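Local coordinates for protein fumarylacetoacetate hydrolase (PDB 5TI1) that probably hydrolyses fumarylacetoacetate to fumarate and acetoacetate, the last step of phenylalanine and tyrosine breakdown, with the help of a bound magnesium ion, at residues V59-D63 against S64-L68; S25-E28 against S29-N32; W289-L293 against D294-P298; E241-C245 against A246-A250. All blocks are in the same frame, centred on the assembly; numbering follows the deposited sequence.

Contact 1: residues V59-D63 against S64-L68; sequences VAIGD and SIVDL
V59 and V66 face each other as a hydrogen-bonded antiparallel pair. The bond from V66 N to V59 O is short, 2.7 Å, and nearly straight at 175°, while V59 N returns a bond to V66 O at 3.1 Å, in the carbonyl plane and on a lone pair. Two pairs nearer the turn, past the non-hydrogen-bonded pair A60-I65, I61 and S64 bond both ways; S64 N reaches I61 O at 2.9 Å, and I61 N approaches S64 O from well above the carbonyl plane. The branched side chains of V59, I61 and V66 lie on one sheet face, where CG2 of I61 meets CG2 of V66 at 3.6 Å. With its CG2 set opposite its carbonyl carbon, V59 offers this methyl to the fork of L68, 3.7 Å from CD2. This is a two-residue beta hairpin closed by a type II' turn, with G62 supplying the positive phi (55°) that the turn's second position needs and D63 the polar residue after it. There, S64 OG donates to D63 OD1 at 3.3 Å, on the anti side of the carboxylate. Helix 102-116 covers the valine face through L112, and L116 meets I61. Small A60 and branched I65 occupy the other face, I65 against F47 of strand 44-49. At the far end D67 caps the following helix through A70 N and forms a salt bridge with R56.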
ATOM      1  N   VAL B  59      15.430 -22.685   3.168  1.00 35.01           N
ATOM      2  CA  VAL B  59      15.023 -23.297   1.913  1.00 35.51           C
ATOM      3  C   VAL B  59      14.407 -24.652   2.233  1.00 36.21           C
ATOM      4  O   VAL B  59      15.034 -25.482   2.902  1.00 37.38           O
ATOM      5  CB  VAL B  59      16.207 -23.432   0.933  1.00 38.83           C
ATOM      6  CG1 VAL B  59      15.807 -24.253  -0.280  1.00 37.77           C
ATOM      7  CG2 VAL B  59      16.680 -22.059   0.495  1.00 37.18           C
ATOM      8  N   ALA B  60      13.181 -24.869   1.765  1.00 35.60           N
ATOM      9  CA  ALA B  60      12.505 -26.137   2.013  1.00 36.29           C
ATOM     10  C   ALA B  60      13.100 -27.243   1.153  1.00 38.20           C
ATOM     11  O   ALA B  60      13.381 -27.054  -0.037  1.00 43.79           O
ATOM     12  CB  ALA B  60      11.010 -26.018   1.731  1.00 35.24           C
ATOM     13  N   ILE B  61      13.285 -28.407   1.764  1.00 39.43           N
ATOM     14  CA  ILE B  61      13.702 -29.600   1.038  1.00 41.43           C
ATOM     15  C   ILE B  61      13.061 -30.798   1.732  1.00 45.18           C
ATOM     16  O   ILE B  61      13.252 -31.011   2.937  1.00 42.40           O
ATOM     17  CB  ILE B  61      15.240 -29.694   0.956  1.00 44.44           C
ATOM     18  CG1 ILE B  61      15.663 -30.862   0.063  1.00 45.13           C
ATOM     19  CG2 ILE B  61      15.889 -29.729   2.342  1.00 44.81           C
ATOM     20  CD1 ILE B  61      15.449 -30.580  -1.408  1.00 45.26           C
ATOM     21  N   GLY B  62      12.248 -31.551   0.991  1.00 43.56           N
ATOM     22  CA  GLY B  62      11.473 -32.613   1.611  1.00 43.24           C
ATOM     23  C   GLY B  62      10.643 -32.058   2.749  1.00 45.64           C
ATOM     24  O   GLY B  62      10.073 -30.964   2.658  1.00 41.82           O
ATOM     25  N   ASP B  63      10.600 -32.799   3.856  1.00 45.69           N
ATOM     26  CA  ASP B  63       9.893 -32.348   5.046  1.00 47.41           C
ATOM     27  C   ASP B  63      10.778 -31.507   5.971  1.00 45.58           C
ATOM     28  O   ASP B  63      10.416 -31.283   7.128  1.00 40.69           O
ATOM     29  CB  ASP B  63       9.292 -33.551   5.794  1.00 46.73           C
ATOM     30  CG  ASP B  63      10.341 -34.543   6.275  1.00 57.92           C
ATOM     31  OD1 ASP B  63      11.548 -34.224   6.225  1.00 66.04           O
ATOM     32  OD2 ASP B  63       9.959 -35.658   6.707  1.00 62.17           O
ATOM     33  N   SER B  64      11.919 -31.028   5.486  1.00 40.26           N
ATOM     34  CA  SER B  64      12.866 -30.302   6.318  1.00 43.31           C
ATOM     35  C   SER B  64      13.109 -28.896   5.759  1.00 42.36           C
ATOM     36  O   SER B  64      12.453 -28.448   4.814  1.00 40.06           O
ATOM     37  CB  SER B  64      14.169 -31.095   6.445  1.00 42.00           C
ATOM     38  OG  SER B  64      13.961 -32.272   7.204  1.00 45.32           O
ATOM     39  N   ILE B  65      14.059 -28.194   6.370  1.00 42.66           N
ATOM     40  CA  ILE B  65      14.434 -26.836   5.990  1.00 45.76           C
ATOM     41  C   ILE B  65      15.944 -26.732   6.086  1.00 45.61           C
ATOM     42  O   ILE B  65      16.537 -27.180   7.073  1.00 39.77           O
ATOM     43  CB  ILE B  65      13.786 -25.769   6.900  1.00 35.90           C
ATOM     44  CG1 ILE B  65      12.264 -25.902   6.931  1.00 36.73           C
ATOM     45  CG2 ILE B  65      14.194 -24.379   6.473  1.00 35.00           C
ATOM     46  CD1 ILE B  65      11.597 -25.008   8.004  1.00 33.43           C
ATOM     47  N   VAL B  66      16.568 -26.147   5.075  1.00 39.11           N
ATOM     48  CA  VAL B  66      17.990 -25.839   5.132  1.00 41.93           C
ATOM     49  C   VAL B  66      18.164 -24.447   5.732  1.00 38.83           C
ATOM     50  O   VAL B  66      17.576 -23.471   5.252  1.00 38.37           O
ATOM     51  CB  VAL B  66      18.638 -25.928   3.743  1.00 41.10           C
ATOM     52  CG1 VAL B  66      20.087 -25.562   3.846  1.00 42.28           C
ATOM     53  CG2 VAL B  66      18.482 -27.331   3.176  1.00 46.87           C
ATOM     54  N   ASP B  67      18.964 -24.360   6.788  1.00 39.51           N
ATOM     55  CA  ASP B  67      19.330 -23.090   7.406  1.00 38.74           C
ATOM     56  C   ASP B  67      20.438 -22.479   6.558  1.00 39.44           C
ATOM     57  O   ASP B  67      21.585 -22.917   6.618  1.00 43.31           O
ATOM     58  CB  ASP B  67      19.786 -23.323   8.842  1.00 39.48           C
ATOM     59  CG  ASP B  67      19.994 -22.035   9.621  1.00 44.73           C
ATOM     60  OD1 ASP B  67      20.345 -20.997   9.020  1.00 38.21           O
ATOM     61  OD2 ASP B  67      19.814 -22.069  10.857  1.00 46.80           O
ATOM     62  N   LEU B  68      20.107 -21.465   5.756  1.00 38.22           N
ATOM     63  CA  LEU B  68      21.120 -20.914   4.854  1.00 43.72           C
ATOM     64  C   LEU B  68      22.210 -20.183   5.628  1.00 39.58           C
ATOM     65  O   LEU B  68      23.389 -20.262   5.269  1.00 50.06           O
ATOM     66  CB  LEU B  68      20.483 -19.983   3.827  1.00 40.07           C
ATOM     67  CG  LEU B  68      19.396 -20.564   2.930  1.00 42.72           C
ATOM     68  CD1 LEU B  68      19.243 -19.671   1.694  1.00 45.21           C
ATOM     69  CD2 LEU B  68      19.708 -22.015   2.558  1.00 38.62           C
TER

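Contact 2: residues S25-E28 against S29-N32; sequences SWVE and SANN
N31 grips the backbone of S25 with both ends of its amide. Its ND2 donates to S25 O at 2.7 Å, in the carbonyl plane and on a lone pair, while its OD1 accepts from S25 N at 3.0 Å, in an almost straight bond of 174° that also uses an in-plane lone pair. An amide, with donor and acceptor side by side, is well suited to answer one residue's N-H and C=O together, and this pair of hydrogen bonds fixes the rotation of the amide. CG of N31 stands opposite its own carbonyl carbon (chi1 -61°), which turns the amide back toward S25. Between these ends the chain makes an ST turn, S25 OG accepting from V27 N at 2.9 Å, and then a short 3-10 turn in which A30 N bonds to V27 O and N31 N to E28 O at 2.8 Å. Both of these donors stand above the carbonyl planes. S25 OG is also bonded to L116 O, at the end of helix 102-116, so the hydroxyl has two partners. The E28 side chain crosses that of N31 at about a right angle, its carboxylate plane turned 66° from the amide, with OE1 3.6 Å from ND2; it has a weak, long ion pair with R118. Farther from the amide, the small CB of A30 packs against S25 CB at 3.9 Å and beside V27 CB, while V27 CG1 lies against S29 OG, the hydroxyl bonded to D63 N.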
ATOM      1  N   SER B  25      17.778 -36.054  -4.116  1.00 57.08           N
ATOM      2  CA  SER B  25      18.472 -35.583  -2.929  1.00 56.31           C
ATOM      3  C   SER B  25      18.770 -36.731  -1.974  1.00 57.89           C
ATOM      4  O   SER B  25      18.089 -37.760  -1.966  1.00 58.81           O
ATOM      5  CB  SER B  25      17.639 -34.518  -2.198  1.00 55.35           C
ATOM      6  OG  SER B  25      18.300 -34.066  -1.024  1.00 52.73           O
ATOM      7  N   TRP B  26      19.800 -36.534  -1.153  1.00 58.30           N
ATOM      8  CA  TRP B  26      20.008 -37.414  -0.011  1.00 59.36           C
ATOM      9  C   TRP B  26      19.072 -37.095   1.151  1.00 64.40           C
ATOM     10  O   TRP B  26      19.089 -37.819   2.152  1.00 57.88           O
ATOM     11  CB  TRP B  26      21.465 -37.358   0.458  1.00 61.75           C
ATOM     12  CG  TRP B  26      21.998 -35.982   0.621  1.00 59.28           C
ATOM     13  CD1 TRP B  26      22.727 -35.276  -0.288  1.00 59.55           C
ATOM     14  CD2 TRP B  26      21.858 -35.138   1.766  1.00 57.30           C
ATOM     15  NE1 TRP B  26      23.048 -34.041   0.218  1.00 57.85           N
ATOM     16  CE2 TRP B  26      22.519 -33.927   1.476  1.00 58.63           C
ATOM     17  CE3 TRP B  26      21.228 -35.282   3.004  1.00 56.25           C
ATOM     18  CZ2 TRP B  26      22.576 -32.874   2.382  1.00 54.70           C
ATOM     19  CZ3 TRP B  26      21.283 -34.231   3.900  1.00 59.48           C
ATOM     20  CH2 TRP B  26      21.951 -33.042   3.585  1.00 53.75           C
ATOM     21  N   VAL B  27      18.277 -36.029   1.054  1.00 54.64           N
ATOM     22  CA  VAL B  27      17.122 -35.843   1.938  1.00 52.70           C
ATOM     23  C   VAL B  27      16.007 -36.698   1.345  1.00 58.11           C
ATOM     24  O   VAL B  27      15.403 -36.324   0.340  1.00 52.44           O
ATOM     25  CB  VAL B  27      16.713 -34.371   2.053  1.00 50.16           C
ATOM     26  CG1 VAL B  27      15.550 -34.203   3.031  1.00 48.29           C
ATOM     27  CG2 VAL B  27      17.904 -33.508   2.465  1.00 49.95           C
ATOM     28  N   GLU B  28      15.748 -37.867   1.936  1.00 54.38           N
ATOM     29  CA  GLU B  28      14.897 -38.840   1.255  1.00 65.90           C
ATOM     30  C   GLU B  28      13.476 -38.321   1.069  1.00 53.37           C
ATOM     31  O   GLU B  28      12.865 -38.541   0.016  1.00 53.77           O
ATOM     32  CB  GLU B  28      14.879 -40.175   2.004  1.00 67.93           C
ATOM     33  CG  GLU B  28      14.192 -41.288   1.211  1.00 74.34           C
ATOM     34  CD  GLU B  28      14.808 -41.497  -0.179  1.00 81.39           C
ATOM     35  OE1 GLU B  28      16.056 -41.506  -0.294  1.00 79.24           O
ATOM     36  OE2 GLU B  28      14.040 -41.645  -1.158  1.00 84.14           O
ATOM     37  N   SER B  29      12.922 -37.643   2.083  1.00 53.63           N
ATOM     38  CA  SER B  29      11.584 -37.079   1.933  1.00 49.42           C
ATOM     39  C   SER B  29      11.489 -36.171   0.703  1.00 48.63           C
ATOM     40  O   SER B  29      10.415 -36.031   0.111  1.00 47.95           O
ATOM     41  CB  SER B  29      11.187 -36.320   3.204  1.00 48.66           C
ATOM     42  OG  SER B  29      12.127 -35.310   3.530  1.00 49.96           O
ATOM     43  N   ALA B  30      12.610 -35.586   0.279  1.00 48.88           N
ATOM     44  CA  ALA B  30      12.594 -34.714  -0.892  1.00 50.86           C
ATOM     45  C   ALA B  30      12.325 -35.481  -2.175  1.00 55.85           C
ATOM     46  O   ALA B  30      11.993 -34.864  -3.194  1.00 51.86           O
ATOM     47  CB  ALA B  30      13.920 -33.962  -1.015  1.00 48.32           C
ATOM     48  N   ASN B  31      12.462 -36.808  -2.144  1.00 59.12           N
ATOM     49  CA  ASN B  31      12.305 -37.653  -3.318  1.00 61.79           C
ATOM     50  C   ASN B  31      10.919 -38.263  -3.420  1.00 54.04           C
ATOM     51  O   ASN B  31      10.660 -39.021  -4.359  1.00 55.81           O
ATOM     52  CB  ASN B  31      13.368 -38.752  -3.310  1.00 56.71           C
ATOM     53  CG  ASN B  31      14.773 -38.187  -3.345  1.00 57.05           C
ATOM     54  OD1 ASN B  31      15.015 -37.148  -3.960  1.00 56.00           O
ATOM     55  ND2 ASN B  31      15.702 -38.857  -2.678  1.00 58.60           N
ATOM     56  N   ASN B  32      10.033 -37.960  -2.476  1.00 52.25           N
ATOM     57  CA  ASN B  32       8.632 -38.353  -2.553  1.00 54.26           C
ATOM     58  C   ASN B  32       8.010 -37.778  -3.823  1.00 51.67           C
ATOM     59  O   ASN B  32       8.019 -36.553  -4.004  1.00 49.91           O
ATOM     60  CB  ASN B  32       7.886 -37.850  -1.310  1.00 49.93           C
ATOM     61  CG  ASN B  32       6.509 -38.466  -1.155  1.00 67.66           C
ATOM     62  OD1 ASN B  32       5.862 -38.844  -2.132  1.00 68.28           O
ATOM     63  ND2 ASN B  32       6.048 -38.563   0.090  1.00 68.53           N
TER

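Contact 3: residues W289-L293 against D294-P298; sequences WIVTL and DALEP
V291 and L296 meet at about a right angle, the valine presenting CG1 to CG and the CD2 branch of the leucine, with CG1 3.8 Å from L296 CG. The valine's chi1 of 172° swings this methyl opposite its backbone N and toward the turn of chain that follows. The same CG1 lies 4.2 Å from A295 CB, so one methyl touches two successive residues of that turn. Both apolar side chains continue into a shared buried patch with F432 of strand 429-440, which suits their branched shapes. L296 also rests its CG on T292 O at 3.6 Å, alongside the carbonyl that receives its own N-H; L296 N lies 3.2 Å from T292 O and close to the carbonyl plane. A second, weak bond runs from L296 N to L293 O.

T292 turns its hydroxyl a different way. With chi1 at 59°, OG1 sits between the backbone N and carbonyl carbon and reaches forward to A295 N, accepting at 3.1 Å with an N-H angle of 151°. The small CB of A295 comes within 3.3 Å of OG1, and R109 of helix 102-116 touches both residues. D294 directs its side chain outward, where the carboxylate forms a salt bridge with R106 of the same helix. E297 pairs likewise with R300. A threonine whose hydroxyl accepts from the backbone N three residues on is the classic N-cap, here making the hand-over from the end of strand 284-292 to the short helix 293-296.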
ATOM      1  N   TRP B 289       6.273 -20.109   1.545  1.00 28.59           N
ATOM      2  CA  TRP B 289       7.419 -20.467   0.711  1.00 33.35           C
ATOM      3  C   TRP B 289       7.351 -19.765  -0.648  1.00 35.26           C
ATOM      4  O   TRP B 289       6.406 -19.973  -1.420  1.00 29.85           O
ATOM      5  CB  TRP B 289       7.497 -21.983   0.506  1.00 34.72           C
ATOM      6  CG  TRP B 289       7.804 -22.757   1.758  1.00 38.32           C
ATOM      7  CD1 TRP B 289       6.961 -23.598   2.425  1.00 33.44           C
ATOM      8  CD2 TRP B 289       9.031 -22.742   2.501  1.00 34.48           C
ATOM      9  NE1 TRP B 289       7.587 -24.114   3.533  1.00 36.17           N
ATOM     10  CE2 TRP B 289       8.857 -23.604   3.608  1.00 33.66           C
ATOM     11  CE3 TRP B 289      10.258 -22.086   2.341  1.00 33.73           C
ATOM     12  CZ2 TRP B 289       9.867 -23.836   4.545  1.00 32.43           C
ATOM     13  CZ3 TRP B 289      11.257 -22.308   3.275  1.00 32.08           C
ATOM     14  CH2 TRP B 289      11.056 -23.178   4.362  1.00 37.59           C
ATOM     15  N   ILE B 290       8.363 -18.974  -0.970  1.00 29.37           N
ATOM     16  CA  ILE B 290       8.387 -18.313  -2.269  1.00 29.74           C
ATOM     17  C   ILE B 290       9.080 -19.249  -3.241  1.00 31.01           C
ATOM     18  O   ILE B 290      10.281 -19.498  -3.122  1.00 34.89           O
ATOM     19  CB  ILE B 290       9.072 -16.946  -2.226  1.00 28.45           C
ATOM     20  CG1 ILE B 290       8.333 -16.011  -1.266  1.00 27.00           C
ATOM     21  CG2 ILE B 290       9.053 -16.345  -3.609  1.00 28.62           C
ATOM     22  CD1 ILE B 290       8.902 -14.602  -1.241  1.00 29.53           C
ATOM     23  N   VAL B 291       8.313 -19.791  -4.179  1.00 31.76           N
ATOM     24  CA  VAL B 291       8.861 -20.659  -5.221  1.00 33.40           C
ATOM     25  C   VAL B 291       9.448 -19.755  -6.295  1.00 36.64           C
ATOM     26  O   VAL B 291       8.740 -18.900  -6.835  1.00 36.44           O
ATOM     27  CB  VAL B 291       7.777 -21.584  -5.797  1.00 34.31           C
ATOM     28  CG1 VAL B 291       8.309 -22.344  -7.021  1.00 36.09           C
ATOM     29  CG2 VAL B 291       7.261 -22.571  -4.725  1.00 34.46           C
ATOM     30  N   THR B 292      10.744 -19.909  -6.577  1.00 34.22           N
ATOM     31  CA  THR B 292      11.421 -18.979  -7.479  1.00 39.92           C
ATOM     32  C   THR B 292      10.923 -19.126  -8.912  1.00 37.90           C
ATOM     33  O   THR B 292      10.539 -20.209  -9.362  1.00 37.08           O
ATOM     34  CB  THR B 292      12.943 -19.175  -7.474  1.00 39.54           C
ATOM     35  OG1 THR B 292      13.270 -20.516  -7.875  1.00 38.87           O
ATOM     36  CG2 THR B 292      13.534 -18.881  -6.106  1.00 37.58           C
ATOM     37  N   LEU B 293      10.952 -18.010  -9.634  1.00 36.45           N
ATOM     38  CA  LEU B 293      10.550 -18.034 -11.031  1.00 35.37           C
ATOM     39  C   LEU B 293      11.431 -18.983 -11.837  1.00 37.27           C
ATOM     40  O   LEU B 293      10.947 -19.671 -12.745  1.00 44.56           O
ATOM     41  CB  LEU B 293      10.589 -16.617 -11.600  1.00 39.54           C
ATOM     42  CG  LEU B 293       9.953 -16.541 -12.986  1.00 48.62           C
ATOM     43  CD1 LEU B 293       8.446 -16.756 -12.897  1.00 48.87           C
ATOM     44  CD2 LEU B 293      10.285 -15.230 -13.674  1.00 52.84           C
ATOM     45  N   ASP B 294      12.719 -19.068 -11.490  1.00 37.63           N
ATOM     46  CA  ASP B 294      13.606 -20.032 -12.142  1.00 42.72           C
ATOM     47  C   ASP B 294      13.138 -21.468 -11.920  1.00 49.88           C
ATOM     48  O   ASP B 294      13.146 -22.281 -12.852  1.00 42.47           O
ATOM     49  CB  ASP B 294      15.040 -19.842 -11.644  1.00 39.72           C
ATOM     50  CG  ASP B 294      15.758 -18.715 -12.370  1.00 45.83           C
ATOM     51  OD1 ASP B 294      15.443 -18.508 -13.558  1.00 47.41           O
ATOM     52  OD2 ASP B 294      16.619 -18.039 -11.766  1.00 41.17           O
ATOM     53  N   ALA B 295      12.715 -21.802 -10.694  1.00 39.99           N
ATOM     54  CA  ALA B 295      12.240 -23.159 -10.443  1.00 43.94           C
ATOM     55  C   ALA B 295      10.998 -23.475 -11.266  1.00 41.57           C
ATOM     56  O   ALA B 295      10.751 -24.640 -11.589  1.00 43.10           O
ATOM     57  CB  ALA B 295      11.954 -23.358  -8.949  1.00 41.15           C
ATOM     58  N   LEU B 296      10.215 -22.458 -11.625  1.00 40.38           N
ATOM     59  CA  LEU B 296       9.000 -22.659 -12.405  1.00 40.82           C
ATOM     60  C   LEU B 296       9.243 -22.722 -13.906  1.00 48.23           C
ATOM     61  O   LEU B 296       8.313 -23.056 -14.652  1.00 43.08           O
ATOM     62  CB  LEU B 296       8.005 -21.543 -12.119  1.00 39.04           C
ATOM     63  CG  LEU B 296       7.496 -21.537 -10.675  1.00 45.00           C
ATOM     64  CD1 LEU B 296       6.948 -20.178 -10.358  1.00 35.92           C
ATOM     65  CD2 LEU B 296       6.431 -22.595 -10.504  1.00 38.41           C
ATOM     66  N   GLU B 297      10.450 -22.390 -14.359  1.00 42.75           N
ATOM     67  CA  GLU B 297      10.734 -22.386 -15.792  1.00 50.12           C
ATOM     68  C   GLU B 297      10.336 -23.679 -16.497  1.00 54.84           C
ATOM     69  O   GLU B 297       9.712 -23.587 -17.567  1.00 47.01           O
ATOM     70  CB  GLU B 297      12.217 -22.065 -16.027  1.00 50.94           C
ATOM     71  CG  GLU B 297      12.595 -21.954 -17.498  1.00 58.11           C
ATOM     72  CD  GLU B 297      11.803 -20.879 -18.223  1.00 54.01           C
ATOM     73  OE1 GLU B 297      11.471 -19.850 -17.602  1.00 50.42           O
ATOM     74  OE2 GLU B 297      11.496 -21.072 -19.414  1.00 54.63           O
ATOM     75  N   PRO B 298      10.600 -24.882 -15.959  1.00 47.31           N
ATOM     76  CA  PRO B 298      10.166 -26.109 -16.657  1.00 50.09           C
ATOM     77  C   PRO B 298       8.663 -26.226 -16.841  1.00 54.60           C
ATOM     78  O   PRO B 298       8.220 -27.141 -17.541  1.00 50.96           O
ATOM     79  CB  PRO B 298      10.688 -27.240 -15.755  1.00 50.16           C
ATOM     80  CG  PRO B 298      11.801 -26.628 -14.983  1.00 58.56           C
ATOM     81  CD  PRO B 298      11.390 -25.205 -14.754  1.00 46.88           C
TER

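Contact 4: residues E241-C245 against A246-A250; sequences EPVTC and ADAEA
T244 holds its hydroxyl over the start of the next turn of chain, accepting from D247 N, with OG1 3.2 Å from that nitrogen. A chi1 of 70° makes this possible by setting OG1 between the threonine's N and carbonyl carbon, while CG2 stands opposite the carbonyl carbon. The bond is bent (138°), and the same N-H makes a weak second bond to T244 O. The D247 side chain is extended: its CG is opposite its backbone N (chi1 -176°), its CB lies 3.2 Å from T244 OG1, and OD2 heads back toward the chain before the helix. There a water bridges the two segments, accepting from T244 N at 2.8 Å and donating to D247 OD2; this oxygen also bonds to NE2 of H251. Threonine at the N-cap and aspartate three residues on thus open helix 245-248, and the acid would probably suit the positive end of the helix dipole.

V243 lays its CG1 methyl against A248 CA at 3.7 Å, and the D247 side chain crosses that of V243 at about a right angle, with OD2 its nearest atom to CG1. A248 is small enough for its CB to sit against the backbone, near C245 O. Its N-H bonds to C245 O at 3.2 Å, from well above the carbonyl plane. A second water takes a bond from E249 N and donates to C245 O. C245 directs its CB away from the following residues, and its side chain packs against helix 353-362, touching A354 and A358. E249 pairs with R300.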
ATOM      1  N   GLU B 241       9.513   5.581 -14.792  1.00 23.06           N
ATOM      2  CA  GLU B 241      10.239   4.744 -15.751  1.00 23.43           C
ATOM      3  C   GLU B 241       9.513   3.418 -15.942  1.00 24.91           C
ATOM      4  O   GLU B 241       9.738   2.458 -15.186  1.00 27.06           O
ATOM      5  CB  GLU B 241      11.675   4.512 -15.288  1.00 42.06           C
ATOM      6  CG  GLU B 241      12.551   5.764 -15.368  1.00 46.96           C
ATOM      7  CD  GLU B 241      14.028   5.492 -15.104  1.00 47.92           C
ATOM      8  OE1 GLU B 241      14.802   6.473 -15.009  1.00 41.76           O
ATOM      9  OE2 GLU B 241      14.414   4.305 -14.998  1.00 50.66           O
ATOM     10  N   PRO B 242       8.642   3.315 -16.946  1.00 28.45           N
ATOM     11  CA  PRO B 242       7.876   2.074 -17.149  1.00 31.43           C
ATOM     12  C   PRO B 242       8.768   0.851 -17.344  1.00 31.46           C
ATOM     13  O   PRO B 242       9.898   0.950 -17.826  1.00 30.10           O
ATOM     14  CB  PRO B 242       7.068   2.369 -18.417  1.00 32.64           C
ATOM     15  CG  PRO B 242       6.955   3.862 -18.448  1.00 33.08           C
ATOM     16  CD  PRO B 242       8.267   4.362 -17.910  1.00 28.58           C
ATOM     17  N   VAL B 243       8.237  -0.316 -16.965  1.00 32.02           N
ATOM     18  CA  VAL B 243       8.842  -1.613 -17.276  1.00 31.79           C
ATOM     19  C   VAL B 243       8.158  -2.164 -18.520  1.00 31.18           C
ATOM     20  O   VAL B 243       6.927  -2.287 -18.546  1.00 28.71           O
ATOM     21  CB  VAL B 243       8.704  -2.596 -16.106  1.00 33.52           C
ATOM     22  CG1 VAL B 243       9.351  -3.935 -16.456  1.00 28.03           C
ATOM     23  CG2 VAL B 243       9.310  -2.016 -14.850  1.00 29.26           C
ATOM     24  N   THR B 244       8.939  -2.483 -19.557  1.00 29.71           N
ATOM     25  CA  THR B 244       8.336  -3.008 -20.774  1.00 37.34           C
ATOM     26  C   THR B 244       7.865  -4.439 -20.545  1.00 37.52           C
ATOM     27  O   THR B 244       8.325  -5.144 -19.635  1.00 34.64           O
ATOM     28  CB  THR B 244       9.300  -2.962 -21.975  1.00 35.18           C
ATOM     29  OG1 THR B 244      10.361  -3.910 -21.801  1.00 32.76           O
ATOM     30  CG2 THR B 244       9.893  -1.556 -22.162  1.00 32.79           C
ATOM     31  N   CYS B 245       6.913  -4.861 -21.375  1.00 34.60           N
ATOM     32  CA  CYS B 245       6.363  -6.199 -21.212  1.00 33.61           C
ATOM     33  C   CYS B 245       7.446  -7.248 -21.400  1.00 34.54           C
ATOM     34  O   CYS B 245       7.520  -8.221 -20.640  1.00 38.18           O
ATOM     35  CB  CYS B 245       5.213  -6.418 -22.189  1.00 35.26           C
ATOM     36  SG  CYS B 245       4.211  -7.838 -21.763  1.00 37.06           S
ATOM     37  N   ALA B 246       8.313  -7.051 -22.398  1.00 35.44           N
ATOM     38  CA  ALA B 246       9.386  -8.004 -22.654  1.00 37.77           C
ATOM     39  C   ALA B 246      10.374  -8.075 -21.494  1.00 41.23           C
ATOM     40  O   ALA B 246      10.990  -9.125 -21.269  1.00 36.27           O
ATOM     41  CB  ALA B 246      10.112  -7.635 -23.950  1.00 37.65           C
ATOM     42  N   ASP B 247      10.549  -6.979 -20.761  1.00 34.00           N
ATOM     43  CA  ASP B 247      11.512  -6.922 -19.671  1.00 40.39           C
ATOM     44  C   ASP B 247      10.903  -7.327 -18.334  1.00 37.15           C
ATOM     45  O   ASP B 247      11.640  -7.496 -17.359  1.00 31.55           O
ATOM     46  CB  ASP B 247      12.101  -5.502 -19.577  1.00 52.96           C
ATOM     47  CG  ASP B 247      13.187  -5.371 -18.516  1.00 64.20           C
ATOM     48  OD1 ASP B 247      14.082  -6.243 -18.465  1.00 68.48           O
ATOM     49  OD2 ASP B 247      13.151  -4.383 -17.741  1.00 66.60           O
ATOM     50  N   ALA B 248       9.590  -7.540 -18.297  1.00 32.02           N
ATOM     51  CA  ALA B 248       8.862  -7.600 -17.030  1.00 30.88           C
ATOM     52  C   ALA B 248       9.310  -8.774 -16.164  1.00 45.40           C
ATOM     53  O   ALA B 248       9.569  -8.606 -14.966  1.00 30.02           O
ATOM     54  CB  ALA B 248       7.365  -7.676 -17.314  1.00 31.04           C
ATOM     55  N   GLU B 249       9.408  -9.978 -16.754  1.00 34.54           N
ATOM     56  CA  GLU B 249       9.622 -11.182 -15.950  1.00 35.23           C
ATOM     57  C   GLU B 249      10.968 -11.159 -15.234  1.00 35.62           C
ATOM     58  O   GLU B 249      11.107 -11.744 -14.151  1.00 32.53           O
ATOM     59  CB  GLU B 249       9.503 -12.438 -16.820  1.00 39.07           C
ATOM     60  CG  GLU B 249       8.072 -12.802 -17.191  1.00 35.03           C
ATOM     61  CD  GLU B 249       7.981 -14.123 -17.943  1.00 46.54           C
ATOM     62  OE1 GLU B 249       8.918 -14.938 -17.830  1.00 43.29           O
ATOM     63  OE2 GLU B 249       6.969 -14.350 -18.640  1.00 37.64           O
ATOM     64  N   ALA B 250      11.957 -10.464 -15.802  1.00 33.49           N
ATOM     65  CA  ALA B 250      13.251 -10.336 -15.143  1.00 33.28           C
ATOM     66  C   ALA B 250      13.158  -9.574 -13.825  1.00 33.52           C
ATOM     67  O   ALA B 250      14.078  -9.660 -13.002  1.00 33.11           O
ATOM     68  CB  ALA B 250      14.248  -9.648 -16.077  1.00 32.97           C
TER
HETATM   69  O   HOH W   1      11.715  -2.130 -19.205  1.00 22.49           O
HETATM   70  O   HOH W   2       8.672 -10.577 -19.502  1.00 35.77           O

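Contacts 1 and 2 adjoin in the N-terminal region, where S29 OG meets D63 N and A30 CB packs against I61 CG1; helix 102-116 covers contact 1 and bonds to contact 2. Contact 1 is the most buried of the four, joining two sheet strands through backbone bonds and aliphatic packing, whereas contact 2 is a partly exposed loop held by an asparagine amide. Contacts 3 and 4 share one chemistry, a threonine N-cap beginning a short helix, and touch through L293 CD2 and E249 O. Contact 3 buries its capping threonine, but T244 in contact 4 is exposed, and a water bridges its backbone N to D247. W289 packs on A60 and I65, linking contact 3 to contact 1.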